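Local coordinates for putative lipoprotein (Bacteroides fragilis, PDB 3QNK), which probably binds a glycan or similar nutrient at the outer membrane for uptake by a partner transporter, as SusD-family lipoproteins do, at residues 22-27 and 109-114; 103-108 and 164-169; 141-146 and 508-513; 257-262 and 345-350; 322-327 and 339-344. All blocks are in the same frame, centred on the assembly; numbering follows the deposited sequence.

Contact 1 (22-27 and 109-114); sequences YYVNDL and GEVHFL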
# COMPACT_ATOMS: atom_id res chain seq x y z
N TYR B 22 -4.29 11.26 20.75
CA TYR B 22 -3.29 10.81 19.77
C TYR B 22 -3.92 9.90 18.71
O TYR B 22 -3.55 9.97 17.53
CB TYR B 22 -2.11 10.10 20.45
CG TYR B 22 -1.13 11.01 21.16
CD1 TYR B 22 -1.02 12.36 20.81
CD2 TYR B 22 -0.28 10.52 22.14
CE1 TYR B 22 -0.13 13.21 21.48
CE2 TYR B 22 0.64 11.35 22.80
CZ TYR B 22 0.70 12.70 22.47
OH TYR B 22 1.60 13.53 23.11
N TYR B 23 -4.91 9.07 19.12
CA TYR B 23 -5.63 8.19 18.20
C TYR B 23 -6.36 9.02 17.14
O TYR B 23 -6.27 8.70 15.95
CB TYR B 23 -6.63 7.30 18.98
CG TYR B 23 -7.22 6.16 18.18
CD1 TYR B 23 -8.23 6.40 17.23
CD2 TYR B 23 -6.79 4.85 18.35
CE1 TYR B 23 -8.75 5.37 16.46
CE2 TYR B 23 -7.30 3.81 17.58
CZ TYR B 23 -8.28 4.07 16.64
OH TYR B 23 -8.81 3.05 15.90
N VAL B 24 -7.06 10.09 17.57
CA VAL B 24 -7.81 10.98 16.67
C VAL B 24 -6.81 11.72 15.74
O VAL B 24 -7.08 11.84 14.56
CB VAL B 24 -8.75 11.92 17.44
CG1 VAL B 24 -9.56 12.81 16.50
CG2 VAL B 24 -9.69 11.12 18.33
N ASN B 25 -5.61 12.09 16.25
CA ASN B 25 -4.56 12.71 15.43
C ASN B 25 -4.12 11.76 14.32
O ASN B 25 -3.89 12.21 13.19
CB ASN B 25 -3.34 13.10 16.27
CG ASN B 25 -3.52 14.27 17.22
OD1 ASN B 25 -4.62 14.82 17.42
ND2 ASN B 25 -2.42 14.65 17.83
N ASP B 26 -4.04 10.44 14.65
CA ASP B 26 -3.69 9.40 13.68
C ASP B 26 -4.75 9.30 12.60
O ASP B 26 -4.42 9.08 11.44
CB ASP B 26 -3.50 8.06 14.39
CG ASP B 26 -3.00 6.94 13.50
OD1 ASP B 26 -1.95 7.12 12.86
OD2 ASP B 26 -3.63 5.84 13.50
N LEU B 27 -6.03 9.48 12.99
CA LEU B 27 -7.15 9.43 12.04
C LEU B 27 -7.09 10.62 11.10
O LEU B 27 -7.35 10.47 9.91
CB LEU B 27 -8.51 9.34 12.76
CG LEU B 27 -8.79 8.09 13.56
CD1 LEU B 27 -10.02 8.26 14.42
CD2 LEU B 27 -9.00 6.91 12.67
N GLY B 109 -17.48 13.35 17.23
CA GLY B 109 -17.92 14.16 16.10
C GLY B 109 -16.87 14.26 15.03
O GLY B 109 -17.19 14.12 13.85
N GLU B 110 -15.60 14.41 15.43
CA GLU B 110 -14.45 14.50 14.52
C GLU B 110 -14.27 13.19 13.77
O GLU B 110 -14.02 13.22 12.57
CB GLU B 110 -13.16 14.87 15.28
CG GLU B 110 -13.26 16.10 16.18
CD GLU B 110 -11.95 16.66 16.66
OE1 GLU B 110 -11.09 16.98 15.81
OE2 GLU B 110 -11.79 16.87 17.89
N VAL B 111 -14.46 12.05 14.45
CA VAL B 111 -14.35 10.72 13.84
C VAL B 111 -15.53 10.48 12.88
O VAL B 111 -15.32 9.88 11.82
CB VAL B 111 -14.20 9.61 14.90
CG1 VAL B 111 -13.91 8.26 14.24
CG2 VAL B 111 -13.08 9.95 15.88
N HIS B 112 -16.74 11.02 13.20
CA HIS B 112 -17.90 10.93 12.30
C HIS B 112 -17.60 11.65 11.00
O HIS B 112 -17.90 11.12 9.92
CB HIS B 112 -19.18 11.50 12.93
CG HIS B 112 -19.88 10.54 13.83
ND1 HIS B 112 -20.52 9.41 13.33
CD2 HIS B 112 -19.97 10.54 15.18
CE1 HIS B 112 -20.98 8.76 14.39
NE2 HIS B 112 -20.68 9.41 15.53
N PHE B 113 -17.00 12.86 11.10
CA PHE B 113 -16.62 13.69 9.96
C PHE B 113 -15.59 12.97 9.12
O PHE B 113 -15.72 12.97 7.90
CB PHE B 113 -16.07 15.07 10.44
CG PHE B 113 -15.52 15.92 9.33
CD1 PHE B 113 -16.36 16.64 8.49
CD2 PHE B 113 -14.15 15.97 9.08
CE1 PHE B 113 -15.86 17.40 7.44
CE2 PHE B 113 -13.63 16.75 8.04
CZ PHE B 113 -14.49 17.45 7.22
N LEU B 114 -14.56 12.37 9.77
CA LEU B 114 -13.49 11.66 9.08
C LEU B 114 -13.99 10.39 8.41
O LEU B 114 -13.67 10.18 7.25
CB LEU B 114 -12.31 11.36 10.02
CG LEU B 114 -11.46 12.60 10.40
CD1 LEU B 114 -10.50 12.28 11.51
CD2 LEU B 114 -10.67 13.14 9.21
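Leu27 lays its CD1 methyl over both branches of Val111, 3.8 Å from Val111 CG2 and 3.9 Å from Val111 CG1, the two side chains meeting at a slant. Leu114 approaches the same residue closer to its backbone: Leu114 CD1 is 3.8 Å from Leu27 CB and equally near the Leu27 carbonyl carbon. One turn earlier, Val24 spans two neighbours, with Val24 CG2 4.3 Å from Val111 CG2, while its CG1 faces the CB of Glu110. No hydrogen bond joins the two segments; the interface consists of aliphatic contacts between residues that are all buried. Glu110 contributes only its aliphatic base here, since its carboxylate turns to the hydroxyl of Tyr28. The axes of the two short segments run nearly parallel, 18° apart, at a closest approach of 10.5 Å. That separation is consistent with the modest 226 Å² buried. Phe90 of helix 76-93 packs against both Val24 and Val111 and so joins the third helix to the pair. Helices 17-29, 76-93 and 101-126 thus share one apolar seam of the alpha-alpha superhelix, with helices 149-166 and 181-194 packing on Phe113 of helix 101-126.

Contact 2 (103-108 and 164-169); sequences EKSRLT and TEMLPA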
# COMPACT_ATOMS: atom_id res chain seq x y z
N GLU B 103 -15.76 16.42 25.97
CA GLU B 103 -14.57 16.17 25.16
C GLU B 103 -14.77 14.91 24.32
O GLU B 103 -14.44 14.92 23.13
CB GLU B 103 -13.31 16.05 26.04
CG GLU B 103 -11.98 16.04 25.28
CD GLU B 103 -11.59 17.32 24.56
OE1 GLU B 103 -11.62 18.40 25.20
OE2 GLU B 103 -11.23 17.23 23.37
N LYS B 104 -15.33 13.85 24.94
CA LYS B 104 -15.65 12.58 24.30
C LYS B 104 -16.62 12.80 23.13
O LYS B 104 -16.38 12.27 22.05
CB LYS B 104 -16.24 11.61 25.32
CG LYS B 104 -15.79 10.17 25.15
CD LYS B 104 -15.91 9.36 26.44
CE LYS B 104 -17.20 8.58 26.52
NZ LYS B 104 -17.12 7.49 27.53
N SER B 105 -17.66 13.64 23.33
CA SER B 105 -18.65 13.99 22.31
C SER B 105 -18.02 14.71 21.12
O SER B 105 -18.25 14.30 19.99
CB SER B 105 -19.77 14.85 22.89
OG SER B 105 -20.73 15.16 21.90
N ARG B 106 -17.22 15.77 21.38
CA ARG B 106 -16.53 16.56 20.35
C ARG B 106 -15.59 15.63 19.53
O ARG B 106 -15.69 15.63 18.31
CB ARG B 106 -15.79 17.76 21.00
CG ARG B 106 -14.78 18.53 20.11
CD ARG B 106 -13.36 18.07 20.45
NE ARG B 106 -12.39 19.15 20.68
CZ ARG B 106 -12.26 19.83 21.82
NH1 ARG B 106 -13.10 19.60 22.83
NH2 ARG B 106 -11.33 20.75 21.95
N LEU B 107 -14.76 14.78 20.21
CA LEU B 107 -13.87 13.83 19.52
C LEU B 107 -14.65 12.86 18.65
O LEU B 107 -14.26 12.64 17.51
CB LEU B 107 -12.98 13.04 20.49
CG LEU B 107 -11.93 13.81 21.30
CD1 LEU B 107 -11.29 12.91 22.35
CD2 LEU B 107 -10.88 14.45 20.40
N THR B 108 -15.77 12.31 19.17
CA THR B 108 -16.63 11.38 18.42
C THR B 108 -17.13 12.07 17.13
O THR B 108 -17.14 11.44 16.08
CB THR B 108 -17.77 10.85 19.29
OG1 THR B 108 -17.21 10.32 20.49
CG2 THR B 108 -18.58 9.77 18.61
N THR B 164 -22.32 17.54 12.49
CA THR B 164 -22.90 18.91 12.68
C THR B 164 -23.51 19.08 14.10
O THR B 164 -23.45 20.17 14.67
CB THR B 164 -23.99 19.23 11.63
OG1 THR B 164 -25.15 18.42 11.82
CG2 THR B 164 -23.51 19.12 10.21
N GLU B 165 -24.08 17.99 14.67
CA GLU B 165 -24.68 18.01 16.01
C GLU B 165 -23.63 18.01 17.12
O GLU B 165 -23.88 18.59 18.18
CB GLU B 165 -25.61 16.81 16.21
CG GLU B 165 -26.83 16.78 15.29
CD GLU B 165 -27.67 15.51 15.24
OE1 GLU B 165 -27.22 14.46 15.76
OE2 GLU B 165 -28.78 15.58 14.67
N MSE B 166 -22.45 17.37 16.89
CA MSE B 166 -21.41 17.19 17.93
C MSE B 166 -20.17 18.08 17.83
O MSE B 166 -19.43 18.16 18.81
CB MSE B 166 -20.94 15.74 17.92
CG MSE B 166 -22.08 14.77 18.17
SE MSE B 166 -21.53 12.98 17.84
CE MSE B 166 -21.04 12.54 19.64
N LEU B 167 -19.92 18.70 16.69
CA LEU B 167 -18.73 19.53 16.51
C LEU B 167 -18.94 21.02 16.90
O LEU B 167 -20.05 21.55 16.73
CB LEU B 167 -18.23 19.47 15.06
CG LEU B 167 -17.60 18.16 14.61
CD1 LEU B 167 -17.25 18.21 13.13
CD2 LEU B 167 -16.38 17.84 15.42
N PRO B 168 -17.87 21.71 17.39
CA PRO B 168 -18.00 23.16 17.65
C PRO B 168 -17.87 23.96 16.33
O PRO B 168 -17.34 23.44 15.35
CB PRO B 168 -16.83 23.45 18.58
CG PRO B 168 -15.80 22.46 18.21
CD PRO B 168 -16.49 21.24 17.64
N ALA B 169 -18.34 25.21 16.32
CA ALA B 169 -18.23 26.07 15.15
C ALA B 169 -16.80 26.60 15.01
O ALA B 169 -16.34 26.85 13.89
CB ALA B 169 -19.21 27.23 15.24
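Met166, a selenomethionine, reaches to helix 101-126 with its terminal methyl. Its chain is extended through chi2 (170°) and bends at chi3 (94°), which brings CE between Ser105 and Thr108: CE is 3.5 Å from Ser105 OG and 3.7 Å from Thr108 CB, and also lies against Ser105 O. The Thr108 hydroxyl is engaged within its own helix, OG1 donating to Lys104 O over 2.6 Å from the carbonyl face opposite Thr108 N. Thr108 CG2, anti to the backbone N, meets Met166 CE at 3.8 Å. Arg106 instead uses its aliphatic part, crossing Pro168 at about a right angle with CG 4.0 Å from Pro168 CD. Bends at chi2 and chi3 accompany a salt bridge of Arg106 NH1 to Glu103 OE1 (3.0 Å), while Glu103 OE2 lies above one guanidinium face, toward its rim. Leu167, just past the helix, brings CD2 to 3.7 Å from Arg106 O. The end of helix 149-166 thus packs on helix 101-126, consistent with the TPR-like alpha-alpha superhelix of SusD proteins.

Contact 3 (141-146 and 508-513); sequences NWEIPR and SSVLKQ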
# COMPACT_ATOMS: atom_id res chain seq x y z
N ASN B 141 -19.20 -12.77 9.10
CA ASN B 141 -19.22 -13.31 7.75
C ASN B 141 -18.62 -12.24 6.87
O ASN B 141 -19.09 -11.10 6.88
CB ASN B 141 -20.63 -13.68 7.34
CG ASN B 141 -20.80 -13.86 5.86
OD1 ASN B 141 -19.97 -14.48 5.18
ND2 ASN B 141 -21.86 -13.26 5.34
N TRP B 142 -17.58 -12.59 6.13
CA TRP B 142 -16.90 -11.58 5.33
C TRP B 142 -17.41 -11.48 3.91
O TRP B 142 -17.03 -10.54 3.21
CB TRP B 142 -15.41 -11.83 5.35
CG TRP B 142 -14.79 -11.57 6.69
CD1 TRP B 142 -14.94 -12.31 7.83
CD2 TRP B 142 -13.89 -10.50 7.02
NE1 TRP B 142 -14.21 -11.75 8.86
CE2 TRP B 142 -13.54 -10.65 8.38
CE3 TRP B 142 -13.31 -9.44 6.27
CZ2 TRP B 142 -12.63 -9.80 9.01
CZ3 TRP B 142 -12.49 -8.53 6.92
CH2 TRP B 142 -12.15 -8.71 8.27
N GLU B 143 -18.31 -12.38 3.49
CA GLU B 143 -18.89 -12.25 2.16
C GLU B 143 -20.04 -11.25 2.30
O GLU B 143 -21.19 -11.61 2.60
CB GLU B 143 -19.27 -13.60 1.54
CG GLU B 143 -18.06 -14.46 1.17
CD GLU B 143 -17.96 -14.98 -0.26
OE1 GLU B 143 -19.01 -15.17 -0.91
OE2 GLU B 143 -16.82 -15.26 -0.70
N ILE B 144 -19.68 -9.98 2.20
CA ILE B 144 -20.59 -8.87 2.31
C ILE B 144 -20.70 -8.19 0.95
O ILE B 144 -19.68 -7.77 0.39
CB ILE B 144 -20.16 -7.86 3.41
CG1 ILE B 144 -19.92 -8.56 4.75
CG2 ILE B 144 -21.18 -6.73 3.56
CD1 ILE B 144 -18.90 -7.92 5.59
N PRO B 145 -21.94 -8.07 0.39
CA PRO B 145 -22.08 -7.41 -0.91
C PRO B 145 -21.97 -5.90 -0.78
O PRO B 145 -22.09 -5.34 0.30
CB PRO B 145 -23.50 -7.80 -1.33
CG PRO B 145 -24.23 -8.01 -0.08
CD PRO B 145 -23.25 -8.54 0.91
N ARG B 146 -21.78 -5.25 -1.91
CA ARG B 146 -21.78 -3.79 -1.98
C ARG B 146 -23.20 -3.30 -1.72
O ARG B 146 -24.16 -3.93 -2.15
CB ARG B 146 -21.31 -3.33 -3.35
CG ARG B 146 -19.87 -3.66 -3.67
CD ARG B 146 -19.59 -3.50 -5.15
NE ARG B 146 -19.73 -2.11 -5.57
CZ ARG B 146 -19.82 -1.72 -6.84
NH1 ARG B 146 -19.78 -2.61 -7.82
NH2 ARG B 146 -19.95 -0.43 -7.14
N SER B 508 -14.75 -12.76 -3.53
CA SER B 508 -16.11 -12.83 -3.01
C SER B 508 -17.14 -13.15 -4.09
O SER B 508 -17.17 -12.52 -5.15
CB SER B 508 -16.45 -11.50 -2.35
OG SER B 508 -17.53 -11.59 -1.44
N SER B 509 -18.05 -14.09 -3.78
CA SER B 509 -19.13 -14.45 -4.72
C SER B 509 -20.14 -13.33 -4.82
O SER B 509 -20.63 -13.04 -5.92
CB SER B 509 -19.85 -15.72 -4.27
OG SER B 509 -19.00 -16.62 -3.60
N VAL B 510 -20.41 -12.65 -3.68
CA VAL B 510 -21.42 -11.60 -3.53
C VAL B 510 -20.94 -10.23 -4.05
O VAL B 510 -21.78 -9.37 -4.34
CB VAL B 510 -21.92 -11.52 -2.07
CG1 VAL B 510 -22.45 -12.86 -1.61
CG2 VAL B 510 -20.83 -11.04 -1.13
N LEU B 511 -19.63 -10.04 -4.17
CA LEU B 511 -19.07 -8.78 -4.64
C LEU B 511 -19.18 -8.71 -6.17
O LEU B 511 -18.62 -9.56 -6.89
CB LEU B 511 -17.63 -8.61 -4.16
CG LEU B 511 -17.13 -7.19 -4.05
CD1 LEU B 511 -17.88 -6.43 -3.01
CD2 LEU B 511 -15.65 -7.17 -3.74
N LYS B 512 -19.96 -7.73 -6.64
CA LYS B 512 -20.27 -7.48 -8.05
C LYS B 512 -19.50 -6.28 -8.60
O LYS B 512 -19.31 -5.27 -7.92
CB LYS B 512 -21.77 -7.28 -8.25
CG LYS B 512 -22.57 -8.56 -8.02
CD LYS B 512 -24.06 -8.43 -8.44
CE LYS B 512 -24.85 -7.28 -7.84
NZ LYS B 512 -26.32 -7.54 -7.90
N GLN B 513 -19.02 -6.42 -9.83
CA GLN B 513 -18.26 -5.42 -10.56
C GLN B 513 -19.19 -4.34 -11.08
O GLN B 513 -20.39 -4.58 -11.22
CB GLN B 513 -17.53 -6.11 -11.75
CG GLN B 513 -16.60 -5.23 -12.58
CD GLN B 513 -15.59 -4.49 -11.74
OE1 GLN B 513 -15.82 -3.37 -11.29
NE2 GLN B 513 -14.44 -5.11 -11.50
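A single carboxylate oxygen, Glu143 OE1, receives both donors of one residue, Ser509. The hydroxyl OG comes in at 3.1 Å on the syn lone pair, whereas the backbone N of Ser509, 3.2 Å from Glu143 OE1, sits 43° above the carboxylate plane. A bend at chi2 (-126°) takes CD of Glu143 out of an extended path and toward the serines; Ser508 OG packs 3.6 Å from Glu143 CD. Beyond them Val510 pushes CG2 against the backbone of residues 143-145, reaching within 4.0 Å of Pro145 CD. Neither segment is helix or strand, and local turns shape the first: Asn141 OD1 accepts from Glu143 N in an Asx turn, and Glu143 is the centre of an inverse gamma turn. The contact ties the linker between helices 101-126 and 149-166, in the N-terminal part of the SusD fold, to the C-terminal chain after helix 502-507. Arg146 works at the other end. Its NH1 donates to Lys512 O over 2.7 Å, the acceptor lying almost in the guanidinium plane, while CG meets Leu511 CD1 at 3.5 Å. Gly128 O takes NE of Arg146 and Asn514 OD1 takes NH2. Tyr250 of the second subunit packs on Glu143 and Ser508.

Contact 4 (257-262 and 345-350); sequences NMVTYI and LMDTPD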
# COMPACT_ATOMS: atom_id res chain seq x y z
N ASN B 257 4.51 19.67 -9.46
CA ASN B 257 3.72 20.49 -10.36
C ASN B 257 4.38 21.83 -10.66
O ASN B 257 3.78 22.68 -11.34
CB ASN B 257 2.32 20.66 -9.79
CG ASN B 257 1.59 19.33 -9.72
OD1 ASN B 257 1.16 18.75 -10.73
ND2 ASN B 257 1.53 18.75 -8.54
N MSE B 258 5.65 21.97 -10.25
CA MSE B 258 6.43 23.17 -10.49
C MSE B 258 7.05 23.17 -11.91
O MSE B 258 7.41 22.10 -12.42
CB MSE B 258 7.53 23.23 -9.43
CG MSE B 258 8.23 24.59 -9.33
SE MSE B 258 9.72 24.53 -8.07
CE MSE B 258 8.70 23.91 -6.58
N VAL B 259 7.22 24.38 -12.52
CA VAL B 259 7.85 24.54 -13.84
C VAL B 259 9.22 23.88 -13.79
O VAL B 259 9.96 24.09 -12.81
CB VAL B 259 7.94 26.02 -14.31
CG1 VAL B 259 8.40 26.11 -15.77
CG2 VAL B 259 6.60 26.74 -14.14
N THR B 260 9.56 23.05 -14.79
CA THR B 260 10.85 22.35 -14.77
C THR B 260 12.03 23.24 -15.17
O THR B 260 12.95 23.42 -14.37
CB THR B 260 10.80 21.09 -15.60
OG1 THR B 260 9.72 20.31 -15.10
CG2 THR B 260 12.07 20.28 -15.48
N TYR B 261 11.98 23.83 -16.36
CA TYR B 261 13.11 24.58 -16.90
C TYR B 261 13.02 26.06 -16.62
O TYR B 261 12.64 26.88 -17.46
CB TYR B 261 13.28 24.27 -18.39
CG TYR B 261 13.48 22.79 -18.58
CD1 TYR B 261 14.70 22.19 -18.26
CD2 TYR B 261 12.42 21.97 -18.94
CE1 TYR B 261 14.88 20.82 -18.39
CE2 TYR B 261 12.58 20.59 -19.05
CZ TYR B 261 13.81 20.02 -18.78
OH TYR B 261 14.00 18.66 -18.91
N ILE B 262 13.47 26.37 -15.42
CA ILE B 262 13.55 27.66 -14.74
C ILE B 262 15.02 27.75 -14.28
O ILE B 262 15.39 28.58 -13.45
CB ILE B 262 12.40 27.54 -13.65
CG1 ILE B 262 11.08 28.16 -14.08
CG2 ILE B 262 12.70 27.76 -12.17
CD1 ILE B 262 11.14 29.46 -14.97
N LEU B 345 12.53 28.78 -25.57
CA LEU B 345 13.87 28.23 -25.37
C LEU B 345 14.03 27.32 -24.17
O LEU B 345 14.87 26.42 -24.23
CB LEU B 345 14.89 29.37 -25.20
CG LEU B 345 15.09 30.31 -26.39
CD1 LEU B 345 15.90 31.52 -26.00
CD2 LEU B 345 15.74 29.61 -27.56
N MSE B 346 13.31 27.59 -23.08
CA MSE B 346 13.47 26.93 -21.79
C MSE B 346 12.52 25.74 -21.59
O MSE B 346 12.93 24.63 -21.88
CB MSE B 346 13.31 27.97 -20.67
CG MSE B 346 14.38 29.07 -20.67
SE MSE B 346 16.14 28.42 -20.15
CE MSE B 346 15.75 28.09 -18.32
N ASP B 347 11.29 25.94 -21.04
CA ASP B 347 10.32 24.88 -20.73
C ASP B 347 9.49 24.56 -21.96
O ASP B 347 8.40 25.11 -22.18
CB ASP B 347 9.42 25.26 -19.56
CG ASP B 347 8.88 24.05 -18.86
OD1 ASP B 347 9.61 23.46 -18.04
OD2 ASP B 347 7.71 23.68 -19.13
N THR B 348 9.99 23.60 -22.70
CA THR B 348 9.56 23.13 -23.99
C THR B 348 8.97 21.71 -23.92
O THR B 348 9.48 20.90 -23.14
CB THR B 348 10.81 23.26 -24.84
OG1 THR B 348 10.82 24.58 -25.38
CG2 THR B 348 10.94 22.24 -25.91
N PRO B 349 7.94 21.38 -24.74
CA PRO B 349 7.39 20.00 -24.70
C PRO B 349 8.40 18.89 -25.06
O PRO B 349 8.27 17.74 -24.62
CB PRO B 349 6.27 20.04 -25.74
CG PRO B 349 5.97 21.47 -25.95
CD PRO B 349 7.25 22.21 -25.74
N ASP B 350 9.41 19.26 -25.87
CA ASP B 350 10.47 18.38 -26.37
C ASP B 350 11.42 17.97 -25.24
O ASP B 350 12.09 16.94 -25.36
CB ASP B 350 11.24 19.09 -27.48
CG ASP B 350 10.32 19.77 -28.48
OD1 ASP B 350 9.34 19.12 -28.95
OD2 ASP B 350 10.53 20.99 -28.75
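Asp347 OD1 accepts the backbone N-H of Tyr261 through its anti lone pair, over 2.9 Å and almost straight at 175°. A second, weak bond reaches the same oxygen from Thr260 N at 3.3 Å. A chi1 of -155° sets Asp347 CG anti to the backbone N, on the side of Val259, whose CG1 packs 3.7 Å from Asp347 CG. The Tyr261 side chain crosses Asp347 at about a right angle, and its CB rests 3.5 Å from Met346 O. Met346, a selenomethionine, folds back at chi2 and chi3 and places CE 3.4 Å from Tyr261 O; its CB also faces Tyr261 CB at 4.3 Å. In the next shell, Tyr261 is the centre of an inverse gamma turn, and Thr260 CG2 lies above one face of the tyrosine ring, toward its rim. The hydroxyls of Thr260 and Tyr261 bond to the carbonyls of Asp353 and Gly352, holding both residues to the loop before strand 360-361. Asp347 OD2 is held separately, by a salt bridge to Arg343 NH1 and a bond from Ser355 N. A buried carboxylate with these donors on its two oxygens is probably ionised, its charge probably offset in part by Arg343.

Contact 5 (322-327 and 339-344); sequences NIVFHG and VTVDRY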
# COMPACT_ATOMS: atom_id res chain seq x y z
N ASN B 322 -4.29 31.23 -11.69
CA ASN B 322 -4.20 29.79 -11.94
C ASN B 322 -3.15 29.35 -12.97
O ASN B 322 -2.66 28.21 -12.89
CB ASN B 322 -5.54 29.30 -12.49
CG ASN B 322 -6.62 29.08 -11.48
OD1 ASN B 322 -6.91 27.95 -11.13
ND2 ASN B 322 -7.31 30.15 -11.08
N ILE B 323 -2.90 30.18 -14.01
CA ILE B 323 -2.08 29.76 -15.13
C ILE B 323 -0.70 30.41 -15.17
O ILE B 323 -0.59 31.64 -15.13
CB ILE B 323 -2.88 30.05 -16.46
CG1 ILE B 323 -4.32 29.46 -16.46
CG2 ILE B 323 -2.12 29.61 -17.71
CD1 ILE B 323 -4.51 27.95 -16.08
N VAL B 324 0.33 29.56 -15.30
CA VAL B 324 1.72 29.91 -15.55
C VAL B 324 1.88 29.71 -17.07
O VAL B 324 1.73 28.57 -17.56
CB VAL B 324 2.75 29.09 -14.71
CG1 VAL B 324 4.19 29.44 -15.09
CG2 VAL B 324 2.52 29.26 -13.22
N PHE B 325 2.10 30.82 -17.81
CA PHE B 325 2.20 30.83 -19.28
C PHE B 325 3.51 31.51 -19.77
O PHE B 325 4.28 32.03 -18.97
CB PHE B 325 0.96 31.52 -19.90
CG PHE B 325 0.71 32.88 -19.26
CD1 PHE B 325 1.41 34.01 -19.69
CD2 PHE B 325 -0.20 33.02 -18.22
CE1 PHE B 325 1.22 35.23 -19.07
CE2 PHE B 325 -0.39 34.25 -17.61
CZ PHE B 325 0.34 35.34 -18.02
N HIS B 326 3.78 31.45 -21.08
CA HIS B 326 4.97 32.06 -21.67
C HIS B 326 5.01 33.51 -21.29
O HIS B 326 4.07 34.25 -21.58
CB HIS B 326 4.95 31.89 -23.19
CG HIS B 326 6.16 32.45 -23.87
ND1 HIS B 326 7.38 31.79 -23.82
CD2 HIS B 326 6.31 33.57 -24.61
CE1 HIS B 326 8.22 32.52 -24.52
NE2 HIS B 326 7.63 33.60 -25.02
N GLY B 327 6.05 33.89 -20.57
CA GLY B 327 6.24 35.27 -20.12
C GLY B 327 5.81 35.56 -18.70
O GLY B 327 5.96 36.70 -18.25
N VAL B 339 11.81 35.02 -11.86
CA VAL B 339 12.28 34.36 -13.07
C VAL B 339 11.11 34.43 -14.09
O VAL B 339 9.94 34.36 -13.69
CB VAL B 339 12.80 32.90 -12.78
CG1 VAL B 339 11.71 31.98 -12.24
CG2 VAL B 339 13.50 32.29 -13.99
N THR B 340 11.42 34.64 -15.38
CA THR B 340 10.39 34.70 -16.41
C THR B 340 10.36 33.36 -17.13
O THR B 340 11.42 32.86 -17.56
CB THR B 340 10.59 35.89 -17.36
OG1 THR B 340 10.67 37.10 -16.58
CG2 THR B 340 9.46 36.02 -18.36
N VAL B 341 9.17 32.78 -17.24
CA VAL B 341 8.93 31.48 -17.87
C VAL B 341 9.01 31.65 -19.37
O VAL B 341 8.35 32.53 -19.91
CB VAL B 341 7.60 30.85 -17.41
CG1 VAL B 341 7.27 29.58 -18.19
CG2 VAL B 341 7.61 30.60 -15.91
N ASP B 342 9.85 30.83 -20.04
CA ASP B 342 10.10 30.86 -21.48
C ASP B 342 9.74 29.50 -22.08
O ASP B 342 10.41 28.49 -21.82
CB ASP B 342 11.58 31.23 -21.76
CG ASP B 342 12.03 31.36 -23.21
OD1 ASP B 342 11.26 30.96 -24.11
OD2 ASP B 342 13.17 31.85 -23.44
N ARG B 343 8.71 29.49 -22.93
CA ARG B 343 8.23 28.27 -23.59
C ARG B 343 8.92 28.04 -24.92
O ARG B 343 8.79 26.95 -25.48
CB ARG B 343 6.72 28.31 -23.79
CG ARG B 343 5.94 28.47 -22.52
CD ARG B 343 6.18 27.39 -21.50
NE ARG B 343 5.23 27.56 -20.40
CZ ARG B 343 5.16 26.80 -19.32
NH1 ARG B 343 5.98 25.78 -19.17
NH2 ARG B 343 4.25 27.05 -18.40
N TYR B 344 9.64 29.08 -25.44
CA TYR B 344 10.36 29.00 -26.71
C TYR B 344 11.71 28.32 -26.52
O TYR B 344 12.00 27.35 -27.22
CB TYR B 344 10.53 30.40 -27.35
CG TYR B 344 11.38 30.37 -28.61
CD1 TYR B 344 11.09 29.48 -29.64
CD2 TYR B 344 12.46 31.23 -28.77
CE1 TYR B 344 11.88 29.42 -30.79
CE2 TYR B 344 13.26 31.17 -29.92
CZ TYR B 344 12.96 30.27 -30.92
OH TYR B 344 13.70 30.23 -32.09
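The His326 ring presents its edge to the chain at Asp342 and Arg343: Arg343 N lies 2° out of the ring plane and donates to ND1 over 2.8 Å, and Asp342 OD1 is also in plane, 3.4 Å from His326 CE1. Phe475 stacks on the imidazole. The guanidinium of Arg343 carries Val341 CG1 over the centre of one face, 3.6 Å above the plane. At its edge, NH2 donates to Val324 O at 3.1 Å, meeting that oxygen from 59° above the carbonyl plane. The Arg343 and His326 side chains run past each other in opposite senses, Arg343 CG 3.6 Å from His326 CB. Two further links join the segments: Gly327 N donates to Val341 O at 2.8 Å, and Val324 CG1 meets Val341 CG2 at 3.7 Å, the two valines at about a right angle. Gly327 has a positive phi of 98°, where a CB would crowd the carbonyl O of His326. Strand 323-324 pairs with strand 360-361, while 339-340 pairs with 329-330; the contact thus joins two small antiparallel sheets. Arg343 NH1 also forms a salt bridge with Asp347, and NH2 bonds to Asn360 OD1. Because ND1 accepts from a backbone amide and NE2 bonds to the carbonyl of Pro478, the pattern is consistent with a neutral His326 ring protonated at NE2.

Contacts 1 and 2 share helix 101-126 and touch, with Leu167 CD2 3.5 Å from Glu110 N; the first is buried, the second lies at the surface, where a methyl and aliphatic stems pack beside polar groups paired within helix 101-126. Contacts 4 (buried) and 5 (partly buried), on the opposite side of the chain's centre, are also adjacent: Asp347 N probably donates to Asp342 O, and Val259 packs on Val324. Here loops and short strands replace helices, and polar bonds to backbone groups do much of the joining. Contact 3 stands apart at the surface, linking N-terminal and C-terminal regions and enclosing contacts 4 and 5 along the chain. Like contact 1, it adjoins the second subunit.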